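Local coordinates for protein inactive glucansucrase (PDB 5JBD) that belongs to glycosyl hydrolase family 70, is built on a TIM-barrel fold and holds a calcium ion, at residues 60-65 / 71-76; 259-264 / 711-716; 431-436 / 440-445. One frame throughout, in Å; residues are numbered along the deposited sequence.

Overall arrangement
From the N terminus the chain first meets contact 1, where residues 60-65 and 71-76 close a short beta hairpin far from the middle of the molecule. Contact 2 opens later, at 259-264 in helix 249-263, and closes only when the chain returns at 711-716, more than 440 residues on; it joins that helix to a loop ahead of helix 727-739. Within this long excursion lies contact 3, a local turn in which 440-445 runs across the end of helix 420-434, to which it is tied. Contact 1 is thus in series with the others, and none of them cross. Contacts 2 and 3 lie on opposite sides of the chain's centre, their centres about 39 Å apart.

Contact 1 of 3, residues 60-65 / 71-76; sequences RPYGTS and WYKTTA
The guanidinium of R60 lies against T74-A76, and the indole of W71 against S65. Over one guanidinium face passes the T75-A76 backbone, with A76 N above its centre, while T74 OG1 sits at the edge in the plane; F39 adds a cation-pi contact. One face of the indole receives a CH-pi contact: S65 CB lies 3.6 Å from the centroid of the W71 six-membered ring. Serine suits this place because its CB can rest on the indole while its OG bonds to T70 O in the hairpin turn. R60 grips T74 side-on. Its NE gives a nearly straight bond to T74 OG1 (3.0 Å, 173°), and its NH2 reaches T74 O from above the carbonyl plane; a fully extended arginine chain spans the distance. Threonine fits because its hydroxyl accepts from R60 while donating to P61 O (T74 OG1 to P61 O, 2.7 Å). Further on, T64 and Y72 exchange two backbone bonds as a hydrogen-bonded antiparallel pair. G63 opposes K73 in a non-hydrogen-bonded pair, and its lack of a side chain lets G63 CA approach Y72 O to 3.2 Å. Y62 and K73 run side by side, with Y62 CE1 3.7 Å from K73 CG. The hairpin of strands 63-64 and 72-73 packs on helix 126-147, where S65 and W71 rest on Y138 and T64 touches E141.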
loop_
_atom_site.group_PDB
_atom_site.type_symbol
_atom_site.label_atom_id
_atom_site.label_comp_id
_atom_site.label_asym_id
_atom_site.label_seq_id
_atom_site.Cartn_x
_atom_site.Cartn_y
_atom_site.Cartn_z
ATOM N N ARG A 60 -20.576 -30.465 -18.836
ATOM C CA ARG A 60 -21.603 -31.494 -18.713
ATOM C C ARG A 60 -21.525 -32.399 -19.932
ATOM O O ARG A 60 -21.916 -31.978 -21.025
ATOM C CB ARG A 60 -22.989 -30.854 -18.624
ATOM C CG ARG A 60 -24.124 -31.863 -18.475
ATOM C CD ARG A 60 -25.481 -31.198 -18.570
ATOM N NE ARG A 60 -26.560 -32.179 -18.697
ATOM C CZ ARG A 60 -27.844 -31.866 -18.858
ATOM N NH1 ARG A 60 -28.238 -30.586 -18.927
ATOM N NH2 ARG A 60 -28.748 -32.841 -18.967
ATOM N N PRO A 61 -21.014 -33.640 -19.767
ATOM C CA PRO A 61 -21.090 -34.574 -20.904
ATOM C C PRO A 61 -22.521 -35.024 -21.116
ATOM O O PRO A 61 -23.358 -34.847 -20.221
ATOM C CB PRO A 61 -20.230 -35.762 -20.453
ATOM C CG PRO A 61 -20.309 -35.734 -18.960
ATOM C CD PRO A 61 -20.412 -34.279 -18.579
ATOM N N TYR A 62 -22.809 -35.589 -22.287
ATOM C CA TYR A 62 -24.153 -36.119 -22.556
ATOM C C TYR A 62 -24.478 -37.267 -21.593
ATOM O O TYR A 62 -25.565 -37.314 -21.023
ATOM C CB TYR A 62 -24.287 -36.543 -24.025
ATOM C CG TYR A 62 -25.674 -37.052 -24.401
ATOM C CD1 TYR A 62 -25.995 -38.392 -24.244
ATOM C CD2 TYR A 62 -26.658 -36.194 -24.914
ATOM C CE1 TYR A 62 -27.247 -38.883 -24.585
ATOM C CE2 TYR A 62 -27.922 -36.680 -25.260
ATOM C CZ TYR A 62 -28.208 -38.026 -25.091
ATOM O OH TYR A 62 -29.441 -38.561 -25.416
ATOM N N GLY A 63 -23.536 -38.186 -21.411
ATOM C CA GLY A 63 -23.709 -39.294 -20.469
ATOM C C GLY A 63 -22.399 -39.772 -19.872
ATOM O O GLY A 63 -21.334 -39.308 -20.273
ATOM N N THR A 64 -22.503 -40.700 -18.917
ATOM C CA THR A 64 -21.362 -41.298 -18.228
ATOM C C THR A 64 -21.595 -42.785 -17.948
ATOM O O THR A 64 -22.727 -43.282 -18.013
ATOM C CB THR A 64 -21.074 -40.601 -16.874
ATOM O OG1 THR A 64 -22.145 -40.860 -15.959
ATOM C CG2 THR A 64 -20.910 -39.130 -17.040
ATOM N N SER A 65 -20.513 -43.498 -17.645
ATOM C CA SER A 65 -20.581 -44.937 -17.395
ATOM C C SER A 65 -19.555 -45.382 -16.367
ATOM O O SER A 65 -18.441 -44.875 -16.335
ATOM C CB SER A 65 -20.345 -45.718 -18.695
ATOM O OG SER A 65 -20.388 -47.119 -18.481
ATOM N N TRP A 71 -24.713 -46.985 -19.950
ATOM C CA TRP A 71 -24.498 -45.534 -19.992
ATOM C C TRP A 71 -25.741 -44.841 -19.485
ATOM O O TRP A 71 -26.845 -45.220 -19.852
ATOM C CB TRP A 71 -24.192 -45.073 -21.425
ATOM C CG TRP A 71 -22.845 -45.524 -21.875
ATOM C CD1 TRP A 71 -22.520 -46.768 -22.339
ATOM C CD2 TRP A 71 -21.640 -44.764 -21.885
ATOM N NE1 TRP A 71 -21.182 -46.830 -22.633
ATOM C CE2 TRP A 71 -20.613 -45.614 -22.357
ATOM C CE3 TRP A 71 -21.315 -43.445 -21.526
ATOM C CZ2 TRP A 71 -19.295 -45.186 -22.494
ATOM C CZ3 TRP A 71 -20.010 -43.026 -21.655
ATOM C CH2 TRP A 71 -19.008 -43.893 -22.136
ATOM N N TYR A 72 -25.561 -43.839 -18.633
ATOM C CA TYR A 72 -26.669 -43.040 -18.107
ATOM C C TYR A 72 -26.519 -41.593 -18.535
ATOM O O TYR A 72 -25.434 -41.003 -18.406
ATOM C CB TYR A 72 -26.727 -43.148 -16.589
ATOM C CG TYR A 72 -27.030 -44.559 -16.119
ATOM C CD1 TYR A 72 -28.309 -45.103 -16.255
ATOM C CD2 TYR A 72 -26.041 -45.347 -15.549
ATOM C CE1 TYR A 72 -28.604 -46.398 -15.823
ATOM C CE2 TYR A 72 -26.317 -46.640 -15.111
ATOM C CZ TYR A 72 -27.600 -47.162 -15.251
ATOM O OH TYR A 72 -27.876 -48.437 -14.817
ATOM N N LYS A 73 -27.606 -41.023 -19.039
ATOM C CA LYS A 73 -27.658 -39.602 -19.352
ATOM C C LYS A 73 -27.437 -38.760 -18.090
ATOM O O LYS A 73 -27.911 -39.106 -17.008
ATOM C CB LYS A 73 -28.998 -39.240 -20.000
ATOM C CG LYS A 73 -29.117 -39.704 -21.446
ATOM C CD LYS A 73 -30.563 -39.795 -21.924
ATOM C CE LYS A 73 -31.053 -41.239 -21.965
ATOM N NZ LYS A 73 -32.461 -41.334 -22.435
ATOM N N THR A 74 -26.698 -37.666 -18.243
ATOM C CA THR A 74 -26.504 -36.700 -17.169
ATOM C C THR A 74 -27.763 -35.883 -16.935
ATOM O O THR A 74 -28.550 -35.679 -17.861
ATOM C CB THR A 74 -25.394 -35.696 -17.518
ATOM O OG1 THR A 74 -25.679 -35.058 -18.774
ATOM C CG2 THR A 74 -24.061 -36.401 -17.593
ATOM N N THR A 75 -27.941 -35.421 -15.700
ATOM C CA THR A 75 -28.837 -34.297 -15.411
ATOM C C THR A 75 -28.047 -33.005 -15.561
ATOM O O THR A 75 -26.825 -33.026 -15.762
ATOM C CB THR A 75 -29.411 -34.344 -13.975
ATOM O OG1 THR A 75 -28.379 -34.017 -13.032
ATOM C CG2 THR A 75 -30.002 -35.698 -13.652
ATOM N N ALA A 76 -28.729 -31.873 -15.423
ATOM C CA ALA A 76 -28.072 -30.569 -15.414
ATOM C C ALA A 76 -27.067 -30.382 -14.260
ATOM O O ALA A 76 -26.285 -29.445 -14.284
ATOM C CB ALA A 76 -29.116 -29.457 -15.373
HETATM O O HOH W 1 -28.190 -35.813 -20.774
HETATM O O HOH W 2 -24.689 -39.578 -16.072
#

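Contact 2 of 3, residues 259-264 / 711-716; sequences EYFLLN and DRYNLG
F261, near the end of helix 249-263, and Y713, in the irregular segment 711-716, have the nearest pair of CA atoms, 8.2 Å apart, so side chains must fill the space between the two backbones. They do so as a T-shaped (edge-to-face) pair: the edge of Y713 is directed at the face of F261, with centroids 4.9 Å apart and planes at 67°. Y713 CD2 stands over the centre of the F261 ring and comes within 3.5 Å of F261 CD2. F261 extends beside its carbonyl carbon (chi1 175°), which carries the ring out to Y713. A phenylalanine suits these mostly aromatic surroundings, where Y265 and Y800 also meet its ring, whereas the tyrosine combines an apolar ring edge with a hydroxyl that bonds to E254 and N257, farther back along the same helix. Beside the rings, L262 CD2 meets L715 CD2 at 4.1 Å, one methyl of each leucine extending the apolar contact. The loop shapes itself with its own polar side chains. D711 OD1 accepts from Y713 N at 3.0 Å, on its anti side, and from N714 N, which lies above the carboxylate plane; N714 OD1 then takes G716 N at 2.8 Å in the carbonyl plane. G716 must be glycine, since a CB would jam against the preceding carbonyl O. These two successive Asx turns probably help to hold Y713 and L715 against the helix. L262 also touches F280 of strand 279-282, one of the eight parallel strands of the (beta/alpha)8, or TIM, barrel, so this is a helix-on-loop packing at that barrel.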
loop_
_atom_site.group_PDB
_atom_site.type_symbol
_atom_site.label_atom_id
_atom_site.label_comp_id
_atom_site.label_asym_id
_atom_site.label_seq_id
_atom_site.Cartn_x
_atom_site.Cartn_y
_atom_site.Cartn_z
ATOM N N GLU A 259 -12.946 11.058 -5.464
ATOM C CA GLU A 259 -12.482 12.149 -4.599
ATOM C C GLU A 259 -13.645 12.987 -4.078
ATOM O O GLU A 259 -13.715 13.275 -2.880
ATOM C CB GLU A 259 -11.470 13.013 -5.350
ATOM C CG GLU A 259 -10.150 12.287 -5.621
ATOM C CD GLU A 259 -9.395 12.803 -6.831
ATOM O OE1 GLU A 259 -9.658 13.944 -7.263
ATOM O OE2 GLU A 259 -8.552 12.049 -7.375
ATOM N N TYR A 260 -14.590 13.309 -4.968
ATOM C CA TYR A 260 -15.772 14.070 -4.587
ATOM C C TYR A 260 -16.587 13.312 -3.521
ATOM O O TYR A 260 -17.066 13.910 -2.551
ATOM C CB TYR A 260 -16.637 14.408 -5.820
ATOM C CG TYR A 260 -17.892 15.179 -5.471
ATOM C CD1 TYR A 260 -17.853 16.553 -5.222
ATOM C CD2 TYR A 260 -19.113 14.522 -5.334
ATOM C CE1 TYR A 260 -18.998 17.249 -4.864
ATOM C CE2 TYR A 260 -20.265 15.209 -4.989
ATOM C CZ TYR A 260 -20.209 16.559 -4.757
ATOM O OH TYR A 260 -21.369 17.212 -4.413
ATOM N N PHE A 261 -16.710 11.999 -3.694
ATOM C CA PHE A 261 -17.416 11.131 -2.738
ATOM C C PHE A 261 -16.783 11.174 -1.353
ATOM O O PHE A 261 -17.456 11.417 -0.347
ATOM C CB PHE A 261 -17.419 9.694 -3.281
ATOM C CG PHE A 261 -18.004 8.661 -2.352
ATOM C CD1 PHE A 261 -19.379 8.500 -2.239
ATOM C CD2 PHE A 261 -17.170 7.798 -1.641
ATOM C CE1 PHE A 261 -19.918 7.522 -1.406
ATOM C CE2 PHE A 261 -17.703 6.816 -0.817
ATOM C CZ PHE A 261 -19.080 6.684 -0.691
ATOM N N LEU A 262 -15.475 10.972 -1.307
ATOM C CA LEU A 262 -14.752 10.964 -0.031
ATOM C C LEU A 262 -14.784 12.333 0.663
ATOM O O LEU A 262 -14.934 12.401 1.881
ATOM C CB LEU A 262 -13.324 10.470 -0.228
ATOM C CG LEU A 262 -13.215 8.997 -0.652
ATOM C CD1 LEU A 262 -11.808 8.705 -1.102
ATOM C CD2 LEU A 262 -13.645 8.041 0.462
ATOM N N LEU A 263 -14.722 13.408 -0.122
ATOM C CA LEU A 263 -14.762 14.773 0.414
ATOM C C LEU A 263 -16.146 15.195 0.910
ATOM O O LEU A 263 -16.264 16.245 1.554
ATOM C CB LEU A 263 -14.251 15.791 -0.625
ATOM C CG LEU A 263 -12.764 15.743 -1.017
ATOM C CD1 LEU A 263 -12.521 16.495 -2.325
ATOM C CD2 LEU A 263 -11.848 16.294 0.072
ATOM N N ASN A 264 -17.175 14.389 0.611
ATOM C CA ASN A 264 -18.537 14.602 1.078
ATOM C C ASN A 264 -19.178 13.315 1.650
ATOM O O ASN A 264 -20.404 13.179 1.638
ATOM C CB ASN A 264 -19.372 15.131 -0.099
ATOM C CG ASN A 264 -18.934 16.510 -0.530
ATOM O OD1 ASN A 264 -19.280 17.494 0.101
ATOM N ND2 ASN A 264 -18.144 16.579 -1.580
ATOM N N ASP A 711 -13.724 -3.077 -3.072
ATOM C CA ASP A 711 -14.806 -2.100 -3.257
ATOM C C ASP A 711 -14.364 -0.726 -2.728
ATOM O O ASP A 711 -14.198 -0.549 -1.526
ATOM C CB ASP A 711 -16.094 -2.583 -2.544
ATOM C CG ASP A 711 -17.337 -1.785 -2.933
ATOM O OD1 ASP A 711 -17.242 -0.559 -3.205
ATOM O OD2 ASP A 711 -18.446 -2.387 -2.979
ATOM N N ARG A 712 -14.197 0.226 -3.647
ATOM C CA ARG A 712 -13.687 1.573 -3.342
ATOM C C ARG A 712 -14.710 2.488 -2.663
ATOM O O ARG A 712 -14.336 3.525 -2.109
ATOM C CB ARG A 712 -13.237 2.270 -4.621
ATOM C CG ARG A 712 -11.955 1.742 -5.239
ATOM C CD ARG A 712 -11.654 2.570 -6.476
ATOM N NE ARG A 712 -10.312 2.382 -7.013
ATOM C CZ ARG A 712 -9.784 3.117 -7.998
ATOM N NH1 ARG A 712 -10.481 4.094 -8.578
ATOM N NH2 ARG A 712 -8.548 2.868 -8.404
ATOM N N TYR A 713 -15.987 2.115 -2.706
ATOM C CA TYR A 713 -17.051 2.937 -2.137
ATOM C C TYR A 713 -17.702 2.379 -0.880
ATOM O O TYR A 713 -18.329 3.142 -0.155
ATOM C CB TYR A 713 -18.121 3.204 -3.197
ATOM C CG TYR A 713 -17.617 4.086 -4.312
ATOM C CD1 TYR A 713 -16.990 3.546 -5.436
ATOM C CD2 TYR A 713 -17.740 5.468 -4.239
ATOM C CE1 TYR A 713 -16.515 4.364 -6.454
ATOM C CE2 TYR A 713 -17.270 6.290 -5.262
ATOM C CZ TYR A 713 -16.661 5.733 -6.365
ATOM O OH TYR A 713 -16.201 6.574 -7.358
ATOM N N ASN A 714 -17.585 1.078 -0.629
ATOM C CA ASN A 714 -18.151 0.480 0.577
ATOM C C ASN A 714 -17.088 0.576 1.660
ATOM O O ASN A 714 -16.124 -0.185 1.647
ATOM C CB ASN A 714 -18.558 -0.986 0.307
ATOM C CG ASN A 714 -19.259 -1.649 1.488
ATOM O OD1 ASN A 714 -19.083 -1.270 2.649
ATOM N ND2 ASN A 714 -20.091 -2.641 1.183
ATOM N N LEU A 715 -17.285 1.482 2.621
ATOM C CA LEU A 715 -16.362 1.625 3.761
ATOM C C LEU A 715 -16.815 0.863 5.020
ATOM O O LEU A 715 -16.453 1.221 6.142
ATOM C CB LEU A 715 -16.074 3.111 4.078
ATOM C CG LEU A 715 -15.209 3.982 3.125
ATOM C CD1 LEU A 715 -15.288 3.516 1.692
ATOM C CD2 LEU A 715 -15.398 5.501 3.199
ATOM N N GLY A 716 -17.584 -0.209 4.815
ATOM C CA GLY A 716 -18.026 -1.084 5.882
ATOM C C GLY A 716 -19.463 -0.808 6.303
ATOM O O GLY A 716 -19.947 0.324 6.210
#

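Contact 3 of 3, residues 431-436 / 440-445; sequences YADQEK and QYAQYN
Hydrogen bonding dominates, and all of it converges on the carboxylate of D433, which faces three successive backbone N-H groups of Q440, Y441 and A442. D433 OD1 uses its syn lone pair for Q440 N, 2.7 Å away in a nearly straight bond (173°). D433 OD2 takes the other two. A442 N arrives nearly along the C-O axis, 2.8 Å from D433 OD2 (176°), and Y441 N, 2.9 Å from D433 OD2, comes in from above the carboxylate plane. CG of D433 is anti to the backbone N (chi1 -170°), which swings the acid off the helix and into this row of amides. Aspartate suits the place, as it is short enough to stay close to the helix yet brings two acceptors.

Van der Waals contacts supplement these bonds. The methyl of A442 tucks in beside the helix, with A442 CB 4.0 Å from Q434 CA, where a small side chain allows the loop to lie close. Y441 CD2 approaches D433 CG to 3.9 Å, and on its own side the Y441 ring carries Q440 CB over one face. Y441 also leans on L402 and K405 of helix 392-406.

Chemically, a buried carboxylate that receives three N-H donors has its charge well compensated, which probably favours the ionised form. D433 thus ties the first residues of 440-445 to the last turn of helix 420-434, while K439 NZ bonds to Q434 O and K436 O in the turn between them.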
loop_
_atom_site.group_PDB
_atom_site.type_symbol
_atom_site.label_atom_id
_atom_site.label_comp_id
_atom_site.label_asym_id
_atom_site.label_seq_id
_atom_site.Cartn_x
_atom_site.Cartn_y
_atom_site.Cartn_z
ATOM N N TYR A 431 9.115 -6.680 20.456
ATOM C CA TYR A 431 8.765 -5.979 21.710
ATOM C C TYR A 431 9.835 -6.157 22.785
ATOM O O TYR A 431 10.147 -5.214 23.507
ATOM C CB TYR A 431 7.428 -6.441 22.303
ATOM C CG TYR A 431 6.172 -5.987 21.583
ATOM C CD1 TYR A 431 5.871 -4.631 21.422
ATOM C CD2 TYR A 431 5.264 -6.923 21.106
ATOM C CE1 TYR A 431 4.714 -4.221 20.776
ATOM C CE2 TYR A 431 4.108 -6.525 20.464
ATOM C CZ TYR A 431 3.833 -5.176 20.311
ATOM O OH TYR A 431 2.678 -4.804 19.681
ATOM N N ALA A 432 10.383 -7.369 22.891
ATOM C CA ALA A 432 11.475 -7.634 23.832
ATOM C C ALA A 432 12.719 -6.824 23.437
ATOM O O ALA A 432 13.349 -6.203 24.284
ATOM C CB ALA A 432 11.796 -9.112 23.884
ATOM N N ASP A 433 13.033 -6.810 22.148
ATOM C CA ASP A 433 14.210 -6.069 21.645
ATOM C C ASP A 433 14.066 -4.559 21.831
ATOM O O ASP A 433 15.030 -3.881 22.214
ATOM C CB ASP A 433 14.485 -6.413 20.178
ATOM C CG ASP A 433 15.802 -5.866 19.691
ATOM O OD1 ASP A 433 16.859 -6.386 20.114
ATOM O OD2 ASP A 433 15.793 -4.923 18.858
ATOM N N GLN A 434 12.877 -4.023 21.579
ATOM C CA GLN A 434 12.631 -2.573 21.729
ATOM C C GLN A 434 12.966 -2.054 23.136
ATOM O O GLN A 434 13.432 -0.916 23.288
ATOM C CB GLN A 434 11.175 -2.243 21.361
ATOM C CG GLN A 434 10.839 -0.762 21.231
ATOM C CD GLN A 434 9.380 -0.520 20.841
ATOM O OE1 GLN A 434 8.444 -1.063 21.461
ATOM N NE2 GLN A 434 9.177 0.270 19.812
ATOM N N GLU A 435 12.760 -2.892 24.156
ATOM C CA GLU A 435 13.045 -2.513 25.556
ATOM C C GLU A 435 14.524 -2.540 25.962
ATOM O O GLU A 435 14.878 -1.993 27.005
ATOM C CB GLU A 435 12.256 -3.420 26.508
ATOM C CG GLU A 435 10.760 -3.289 26.323
ATOM C CD GLU A 435 10.022 -3.370 27.628
ATOM O OE1 GLU A 435 9.901 -4.490 28.158
ATOM O OE2 GLU A 435 9.573 -2.313 28.114
ATOM N N LYS A 436 15.366 -3.183 25.150
ATOM C CA LYS A 436 16.780 -3.357 25.467
ATOM C C LYS A 436 17.604 -2.088 25.212
ATOM O O LYS A 436 17.240 -1.239 24.398
ATOM C CB LYS A 436 17.386 -4.498 24.637
ATOM C CG LYS A 436 16.857 -5.870 25.003
ATOM C CD LYS A 436 17.398 -6.938 24.068
ATOM C CE LYS A 436 16.756 -8.287 24.351
ATOM N NZ LYS A 436 17.393 -9.374 23.562
ATOM N N GLN A 440 19.037 -5.319 18.834
ATOM C CA GLN A 440 19.500 -6.074 17.664
ATOM C C GLN A 440 18.722 -5.746 16.398
ATOM O O GLN A 440 19.260 -5.885 15.297
ATOM C CB GLN A 440 19.393 -7.589 17.932
ATOM C CG GLN A 440 20.354 -8.105 18.986
ATOM C CD GLN A 440 21.781 -7.877 18.566
ATOM O OE1 GLN A 440 22.334 -8.574 17.698
ATOM N NE2 GLN A 440 22.379 -6.856 19.160
ATOM N N TYR A 441 17.458 -5.339 16.559
ATOM C CA TYR A 441 16.535 -5.137 15.440
ATOM C C TYR A 441 15.867 -3.767 15.425
ATOM O O TYR A 441 15.727 -3.168 14.366
ATOM C CB TYR A 441 15.443 -6.215 15.460
ATOM C CG TYR A 441 15.957 -7.627 15.674
ATOM C CD1 TYR A 441 16.852 -8.201 14.777
ATOM C CD2 TYR A 441 15.551 -8.385 16.785
ATOM C CE1 TYR A 441 17.338 -9.483 14.968
ATOM C CE2 TYR A 441 16.031 -9.677 16.985
ATOM C CZ TYR A 441 16.924 -10.219 16.076
ATOM O OH TYR A 441 17.403 -11.497 16.252
ATOM N N ALA A 442 15.404 -3.306 16.578
ATOM C CA ALA A 442 14.672 -2.053 16.696
ATOM C C ALA A 442 15.594 -0.833 16.639
ATOM O O ALA A 442 16.784 -0.913 16.921
ATOM C CB ALA A 442 13.880 -2.023 17.999
ATOM N N GLN A 443 14.997 0.301 16.289
ATOM C CA GLN A 443 15.737 1.557 16.153
ATOM C C GLN A 443 16.292 2.049 17.468
ATOM O O GLN A 443 15.611 2.027 18.478
ATOM C CB GLN A 443 14.816 2.646 15.571
ATOM C CG GLN A 443 14.552 2.470 14.098
ATOM C CD GLN A 443 15.752 2.860 13.277
ATOM O OE1 GLN A 443 16.424 2.018 12.681
ATOM N NE2 GLN A 443 16.033 4.133 13.249
ATOM N N TYR A 444 17.537 2.526 17.434
ATOM C CA TYR A 444 18.118 3.282 18.541
ATOM C C TYR A 444 17.613 4.733 18.512
ATOM O O TYR A 444 17.186 5.233 17.469
ATOM C CB TYR A 444 19.642 3.275 18.443
ATOM C CG TYR A 444 20.309 1.959 18.801
ATOM C CD1 TYR A 444 20.228 0.852 17.955
ATOM C CD2 TYR A 444 21.014 1.826 19.982
ATOM C CE1 TYR A 444 20.820 -0.360 18.295
ATOM C CE2 TYR A 444 21.625 0.625 20.329
ATOM C CZ TYR A 444 21.521 -0.465 19.484
ATOM O OH TYR A 444 22.131 -1.662 19.835
ATOM N N ASN A 445 17.667 5.387 19.664
ATOM C CA ASN A 445 17.422 6.825 19.786
ATOM C C ASN A 445 16.077 7.313 19.244
ATOM O O ASN A 445 16.014 8.365 18.594
ATOM C CB ASN A 445 18.573 7.609 19.104
ATOM C CG ASN A 445 19.848 7.632 19.928
ATOM O OD1 ASN A 445 19.878 8.077 21.097
ATOM N ND2 ASN A 445 20.934 7.215 19.306
#